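Local structure of aminotransferase, class V family protein (Trichomonas vaginalis, 5F8V) at residues Thr61-Pro66 and Asn181-Pro186; Ser79-Ala84 and Ser210-Arg215. The protein probably catalyses pyridoxal-phosphate-dependent amino transfer between O-phospho-L-serine and 2-oxoglutarate, a step of serine biosynthesis. All blocks are in the same frame, centred on the assembly; numbering follows the deposited sequence.

Contact 1. Residues Thr61-Pro66 and Asn181-Pro186; sequences TLLQVP and NFLSRP
Leu63 packs into the angle between Phe182 and Leu183, so that a helix terminus closed by a Schellman motif meets the corner of a type II beta turn. The motif's positive-phi residue is Gln64, just past the helix end, whereas Phe182 and Leu183 are the central pair of the turn. Leu63 CB stands back, 4.9 Å from Leu183 CD2. CG comes within 3.7 Å of that same methyl, and the chain then divides. Leu63 CD1 meets the outer end of the Phe182 ring obliquely, 3.6 Å from CZ and 3.8 Å from CE2. This branch touches both partners, Leu63 CD1 also lying 3.9 Å from Leu183 CD2, whereas Leu63 CD2 is at the margin, 4.2 Å from the same methyl. Phe182 CG lies opposite the backbone N (chi1 -166°), which sends the ring out to Leu63; Leu183 CD2 sits above one of the ring's faces, offset toward the rim. No hydrogen bond crosses the interface, which buries 198 Å², and the side-chain contacts across it are all apolar. Leu62 CD1 adds a looser contact with Leu183 CD2, and its side chain continues onto Phe258 and Ile261 of helix 248-263, which also meets Leu183. At the far side of the turn, Asn181 O is gripped twice from one face of its carbonyl plane, by Ser184 N at 3.1 Å and by Ser184 OG at 2.7 Å.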
loop_
_atom_site.group_PDB
_atom_site.type_symbol
_atom_site.label_atom_id
_atom_site.label_comp_id
_atom_site.label_asym_id
_atom_site.label_seq_id
_atom_site.Cartn_x
_atom_site.Cartn_y
_atom_site.Cartn_z
ATOM N N THR A 61 -20.800 2.938 10.206
ATOM C CA THR A 61 -21.837 3.900 10.584
ATOM C C THR A 61 -22.172 4.824 9.412
ATOM O O THR A 61 -23.333 4.941 9.041
ATOM C CB THR A 61 -21.429 4.731 11.825
ATOM O OG1 THR A 61 -21.410 3.884 12.978
ATOM C CG2 THR A 61 -22.397 5.872 12.084
ATOM N N LEU A 62 -21.151 5.466 8.844
ATOM C CA LEU A 62 -21.314 6.361 7.696
ATOM C C LEU A 62 -22.153 5.751 6.582
ATOM O O LEU A 62 -23.080 6.376 6.087
ATOM C CB LEU A 62 -19.951 6.728 7.094
ATOM C CG LEU A 62 -19.198 7.934 7.635
ATOM C CD1 LEU A 62 -17.861 8.011 6.910
ATOM C CD2 LEU A 62 -20.005 9.213 7.441
ATOM N N LEU A 63 -21.807 4.529 6.198
ATOM C CA LEU A 63 -22.497 3.827 5.106
ATOM C C LEU A 63 -23.704 2.993 5.527
ATOM O O LEU A 63 -24.458 2.558 4.668
ATOM C CB LEU A 63 -21.519 2.906 4.382
ATOM C CG LEU A 63 -20.651 3.510 3.289
ATOM C CD1 LEU A 63 -19.505 2.551 2.996
ATOM C CD2 LEU A 63 -21.461 3.782 2.032
ATOM N N GLN A 64 -23.877 2.763 6.829
ATOM C CA GLN A 64 -24.847 1.788 7.338
ATOM C C GLN A 64 -24.651 0.454 6.633
ATOM O O GLN A 64 -25.586 -0.123 6.075
ATOM C CB GLN A 64 -26.290 2.306 7.216
ATOM C CG GLN A 64 -26.583 3.520 8.088
ATOM C CD GLN A 64 -26.537 3.190 9.573
ATOM O OE1 GLN A 64 -27.522 2.706 10.140
ATOM N NE2 GLN A 64 -25.391 3.449 10.213
ATOM N N VAL A 65 -23.409 -0.024 6.662
ATOM C CA VAL A 65 -23.076 -1.310 6.086
ATOM C C VAL A 65 -23.754 -2.376 6.962
ATOM O O VAL A 65 -23.481 -2.436 8.152
ATOM C CB VAL A 65 -21.548 -1.568 6.039
ATOM C CG1 VAL A 65 -21.268 -2.917 5.399
ATOM C CG2 VAL A 65 -20.811 -0.445 5.297
ATOM N N PRO A 66 -24.635 -3.212 6.377
ATOM C CA PRO A 66 -25.272 -4.256 7.202
ATOM C C PRO A 66 -24.287 -5.307 7.741
ATOM O O PRO A 66 -23.201 -5.492 7.187
ATOM C CB PRO A 66 -26.292 -4.894 6.249
ATOM C CG PRO A 66 -26.422 -3.959 5.089
ATOM C CD PRO A 66 -25.104 -3.263 4.980
ATOM N N ASN A 181 -16.173 7.380 -6.613
ATOM C CA ASN A 181 -17.372 7.950 -5.970
ATOM C C ASN A 181 -17.712 7.396 -4.571
ATOM O O ASN A 181 -18.819 7.619 -4.061
ATOM C CB ASN A 181 -18.580 7.900 -6.934
ATOM C CG ASN A 181 -19.264 6.538 -6.988
ATOM O OD1 ASN A 181 -18.756 5.543 -6.487
ATOM N ND2 ASN A 181 -20.432 6.499 -7.615
ATOM N N PHE A 182 -16.749 6.722 -3.944
ATOM C CA PHE A 182 -16.970 6.091 -2.642
ATOM C C PHE A 182 -17.144 7.163 -1.597
ATOM O O PHE A 182 -16.313 8.067 -1.506
ATOM C CB PHE A 182 -15.781 5.207 -2.253
ATOM C CG PHE A 182 -16.054 4.282 -1.102
ATOM C CD1 PHE A 182 -15.274 4.329 0.052
ATOM C CD2 PHE A 182 -17.066 3.336 -1.186
ATOM C CE1 PHE A 182 -15.517 3.459 1.111
ATOM C CE2 PHE A 182 -17.315 2.465 -0.135
ATOM C CZ PHE A 182 -16.541 2.525 1.014
ATOM N N LEU A 183 -18.223 7.056 -0.825
ATOM C CA LEU A 183 -18.590 8.027 0.228
ATOM C C LEU A 183 -18.946 9.424 -0.318
ATOM O O LEU A 183 -18.863 10.423 0.402
ATOM C CB LEU A 183 -17.513 8.107 1.323
ATOM C CG LEU A 183 -17.090 6.760 1.924
ATOM C CD1 LEU A 183 -15.770 6.896 2.655
ATOM C CD2 LEU A 183 -18.174 6.215 2.854
ATOM N N SER A 184 -19.365 9.476 -1.585
ATOM C CA SER A 184 -19.903 10.693 -2.182
ATOM C C SER A 184 -21.423 10.697 -2.101
ATOM O O SER A 184 -22.043 11.707 -2.417
ATOM C CB SER A 184 -19.452 10.816 -3.638
ATOM O OG SER A 184 -20.140 9.902 -4.471
ATOM N N ARG A 185 -22.011 9.564 -1.698
ATOM C CA ARG A 185 -23.454 9.423 -1.535
ATOM C C ARG A 185 -23.811 8.145 -0.756
ATOM O O ARG A 185 -22.968 7.253 -0.605
ATOM C CB ARG A 185 -24.144 9.398 -2.901
ATOM C CG ARG A 185 -23.591 8.352 -3.849
ATOM C CD ARG A 185 -24.351 8.389 -5.155
ATOM N NE ARG A 185 -23.925 7.336 -6.069
ATOM C CZ ARG A 185 -24.189 7.314 -7.380
ATOM N NH1 ARG A 185 -24.901 8.281 -7.964
ATOM N NH2 ARG A 185 -23.745 6.305 -8.119
ATOM N N PRO A 186 -25.065 8.036 -0.278
ATOM C CA PRO A 186 -25.460 6.796 0.397
ATOM C C PRO A 186 -25.506 5.596 -0.543
ATOM O O PRO A 186 -25.666 5.766 -1.753
ATOM C CB PRO A 186 -26.875 7.107 0.919
ATOM C CG PRO A 186 -26.962 8.597 0.935
ATOM C CD PRO A 186 -26.159 9.023 -0.256
#

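Contact 2. Residues Ser79-Ala84 and Ser210-Arg215; sequences SLQFSA and SVVIIR
Gln81 folds its side chain over Ser210 and Val212, two residues that project from the same face of strand 210-215 toward helix 79-84. Its chi1 (-45°) sets CG opposite the carbonyl carbon, and the turn at chi2 (-41°) bends the chain, dividing the amide between two neighbours. NE2 lies beside the serine side chain, 3.9 Å from Ser210 OG and 4.0 Å from Ser210 CB, while Gln81 CG approaches Ser210 OG to 4.1 Å. At the other end of the amide, OE1 rests 4.0 Å from Val212 CG2, the valine methyl that stands opposite the carbonyl carbon. These separations make the contact van der Waals packing, and the polar ends bond elsewhere: Gln81 OE1 to Tyr233 OH, Gln81 NE2 weakly to Gly77 O, and Ser210 OG to Gly76 O. The buried amide and hydroxyl thus have partners without bonding each other. The contact buries 105 Å²; the nearest CA atoms, Gln81 CA and Ser210 CA, are 8.3 Å apart, and side chains alone bridge the gap. Two residues before Gln81, Ser79 OG hydrogen-bonds OP2 of the cofactor phosphate on the modified lysine at position 202. A helix beginning at the phosphate and packed on the antiparallel strand of the large mixed sheet is the arrangement of the fold type I pyridoxal-phosphate enzymes.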
loop_
_atom_site.group_PDB
_atom_site.type_symbol
_atom_site.label_atom_id
_atom_site.label_comp_id
_atom_site.label_asym_id
_atom_site.label_seq_id
_atom_site.Cartn_x
_atom_site.Cartn_y
_atom_site.Cartn_z
ATOM N N SER A 79 -6.240 -1.362 -8.790
ATOM C CA SER A 79 -5.746 -2.292 -9.812
ATOM C C SER A 79 -5.346 -3.657 -9.256
ATOM O O SER A 79 -5.510 -4.672 -9.932
ATOM C CB SER A 79 -4.571 -1.693 -10.578
ATOM O OG SER A 79 -4.928 -0.441 -11.135
ATOM N N LEU A 80 -4.822 -3.683 -8.036
ATOM C CA LEU A 80 -4.557 -4.951 -7.355
ATOM C C LEU A 80 -5.857 -5.705 -7.047
ATOM O O LEU A 80 -5.896 -6.940 -7.145
ATOM C CB LEU A 80 -3.744 -4.724 -6.064
ATOM C CG LEU A 80 -3.184 -5.991 -5.394
ATOM C CD1 LEU A 80 -2.212 -6.729 -6.312
ATOM C CD2 LEU A 80 -2.510 -5.658 -4.071
ATOM N N GLN A 81 -6.924 -4.976 -6.700
ATOM C CA GLN A 81 -8.216 -5.617 -6.435
ATOM C C GLN A 81 -8.858 -6.164 -7.722
ATOM O O GLN A 81 -9.560 -7.171 -7.660
ATOM C CB GLN A 81 -9.199 -4.703 -5.684
ATOM C CG GLN A 81 -8.641 -3.924 -4.490
ATOM C CD GLN A 81 -7.690 -4.722 -3.617
ATOM O OE1 GLN A 81 -7.960 -5.876 -3.277
ATOM N NE2 GLN A 81 -6.572 -4.105 -3.238
ATOM N N PHE A 82 -8.587 -5.556 -8.878
ATOM C CA PHE A 82 -9.007 -6.162 -10.170
ATOM C C PHE A 82 -8.506 -7.610 -10.302
ATOM O O PHE A 82 -9.203 -8.464 -10.841
ATOM C CB PHE A 82 -8.491 -5.400 -11.406
ATOM C CG PHE A 82 -8.918 -3.957 -11.514
ATOM C CD1 PHE A 82 -9.938 -3.402 -10.732
ATOM C CD2 PHE A 82 -8.303 -3.144 -12.476
ATOM C CE1 PHE A 82 -10.298 -2.075 -10.880
ATOM C CE2 PHE A 82 -8.672 -1.820 -12.625
ATOM C CZ PHE A 82 -9.670 -1.286 -11.827
ATOM N N SER A 83 -7.287 -7.864 -9.837
ATOM C CA SER A 83 -6.720 -9.208 -9.838
ATOM C C SER A 83 -7.361 -10.086 -8.765
ATOM O O SER A 83 -7.734 -11.230 -9.040
ATOM C CB SER A 83 -5.221 -9.147 -9.604
ATOM O OG SER A 83 -4.601 -8.249 -10.500
ATOM N N ALA A 84 -7.506 -9.543 -7.560
ATOM C CA ALA A 84 -8.013 -10.305 -6.420
ATOM C C ALA A 84 -9.474 -10.722 -6.570
ATOM O O ALA A 84 -9.857 -11.780 -6.082
ATOM C CB ALA A 84 -7.801 -9.537 -5.119
ATOM N N SER A 210 -6.749 0.462 -0.170
ATOM C CA SER A 210 -8.122 0.291 -0.649
ATOM C C SER A 210 -9.030 -0.217 0.467
ATOM O O SER A 210 -8.586 -0.946 1.367
ATOM C CB SER A 210 -8.182 -0.710 -1.810
ATOM O OG SER A 210 -7.385 -0.310 -2.912
ATOM N N VAL A 211 -10.301 0.171 0.390
ATOM C CA VAL A 211 -11.359 -0.445 1.175
ATOM C C VAL A 211 -11.999 -1.533 0.327
ATOM O O VAL A 211 -12.302 -1.307 -0.846
ATOM C CB VAL A 211 -12.417 0.598 1.611
ATOM C CG1 VAL A 211 -13.748 -0.047 1.978
ATOM C CG2 VAL A 211 -11.872 1.419 2.770
ATOM N N VAL A 212 -12.202 -2.710 0.927
ATOM C CA VAL A 212 -12.968 -3.780 0.296
ATOM C C VAL A 212 -14.085 -4.180 1.262
ATOM O O VAL A 212 -13.828 -4.494 2.427
ATOM C CB VAL A 212 -12.089 -4.998 -0.069
ATOM C CG1 VAL A 212 -12.833 -5.924 -1.018
ATOM C CG2 VAL A 212 -10.777 -4.558 -0.706
ATOM N N ILE A 213 -15.322 -4.137 0.774
ATOM C CA ILE A 213 -16.503 -4.497 1.551
ATOM C C ILE A 213 -17.111 -5.722 0.897
ATOM O O ILE A 213 -17.473 -5.664 -0.281
ATOM C CB ILE A 213 -17.519 -3.336 1.592
ATOM C CG1 ILE A 213 -16.924 -2.159 2.378
ATOM C CG2 ILE A 213 -18.845 -3.791 2.205
ATOM C CD1 ILE A 213 -17.759 -0.893 2.360
ATOM N N ILE A 214 -17.229 -6.820 1.653
ATOM C CA ILE A 214 -17.581 -8.138 1.087
ATOM C C ILE A 214 -18.749 -8.786 1.826
ATOM O O ILE A 214 -18.730 -8.874 3.057
ATOM C CB ILE A 214 -16.386 -9.122 1.146
ATOM C CG1 ILE A 214 -15.123 -8.480 0.554
ATOM C CG2 ILE A 214 -16.732 -10.434 0.425
ATOM C CD1 ILE A 214 -13.841 -9.244 0.809
ATOM N N ARG A 215 -19.748 -9.254 1.073
ATOM C CA ARG A 215 -20.887 -9.977 1.655
ATOM C C ARG A 215 -20.376 -11.354 2.116
ATOM O O ARG A 215 -19.686 -12.038 1.359
ATOM C CB ARG A 215 -22.010 -10.133 0.619
ATOM C CG ARG A 215 -23.399 -10.370 1.210
ATOM C CD ARG A 215 -24.215 -11.337 0.366
ATOM N NE ARG A 215 -24.794 -10.777 -0.845
ATOM C CZ ARG A 215 -25.086 -11.464 -1.954
ATOM N NH1 ARG A 215 -24.864 -12.777 -2.053
ATOM N NH2 ARG A 215 -25.610 -10.817 -2.991
#

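In the fold
Along the chain the segments alternate, 61-66, 79-84, 181-186 and 210-215, so the contacts cross along the chain. Their centres are 16 Å apart, and strand 209-215, antiparallel to its neighbours in the seven-stranded mixed sheet, connects them. Contact 2 uses one face of that strand; the other, through Val211 and Ile213, meets contact 1. Ile213 CD1 lies 3.9 Å from Phe182 CZ, and likewise 3.9 Å from Leu63 CD1. The sheet therefore stands between the end of helix 46-63 with the loop after strand 174-177 on one side and helix 78-89, which reaches the cofactor phosphate and the second subunit, on the other.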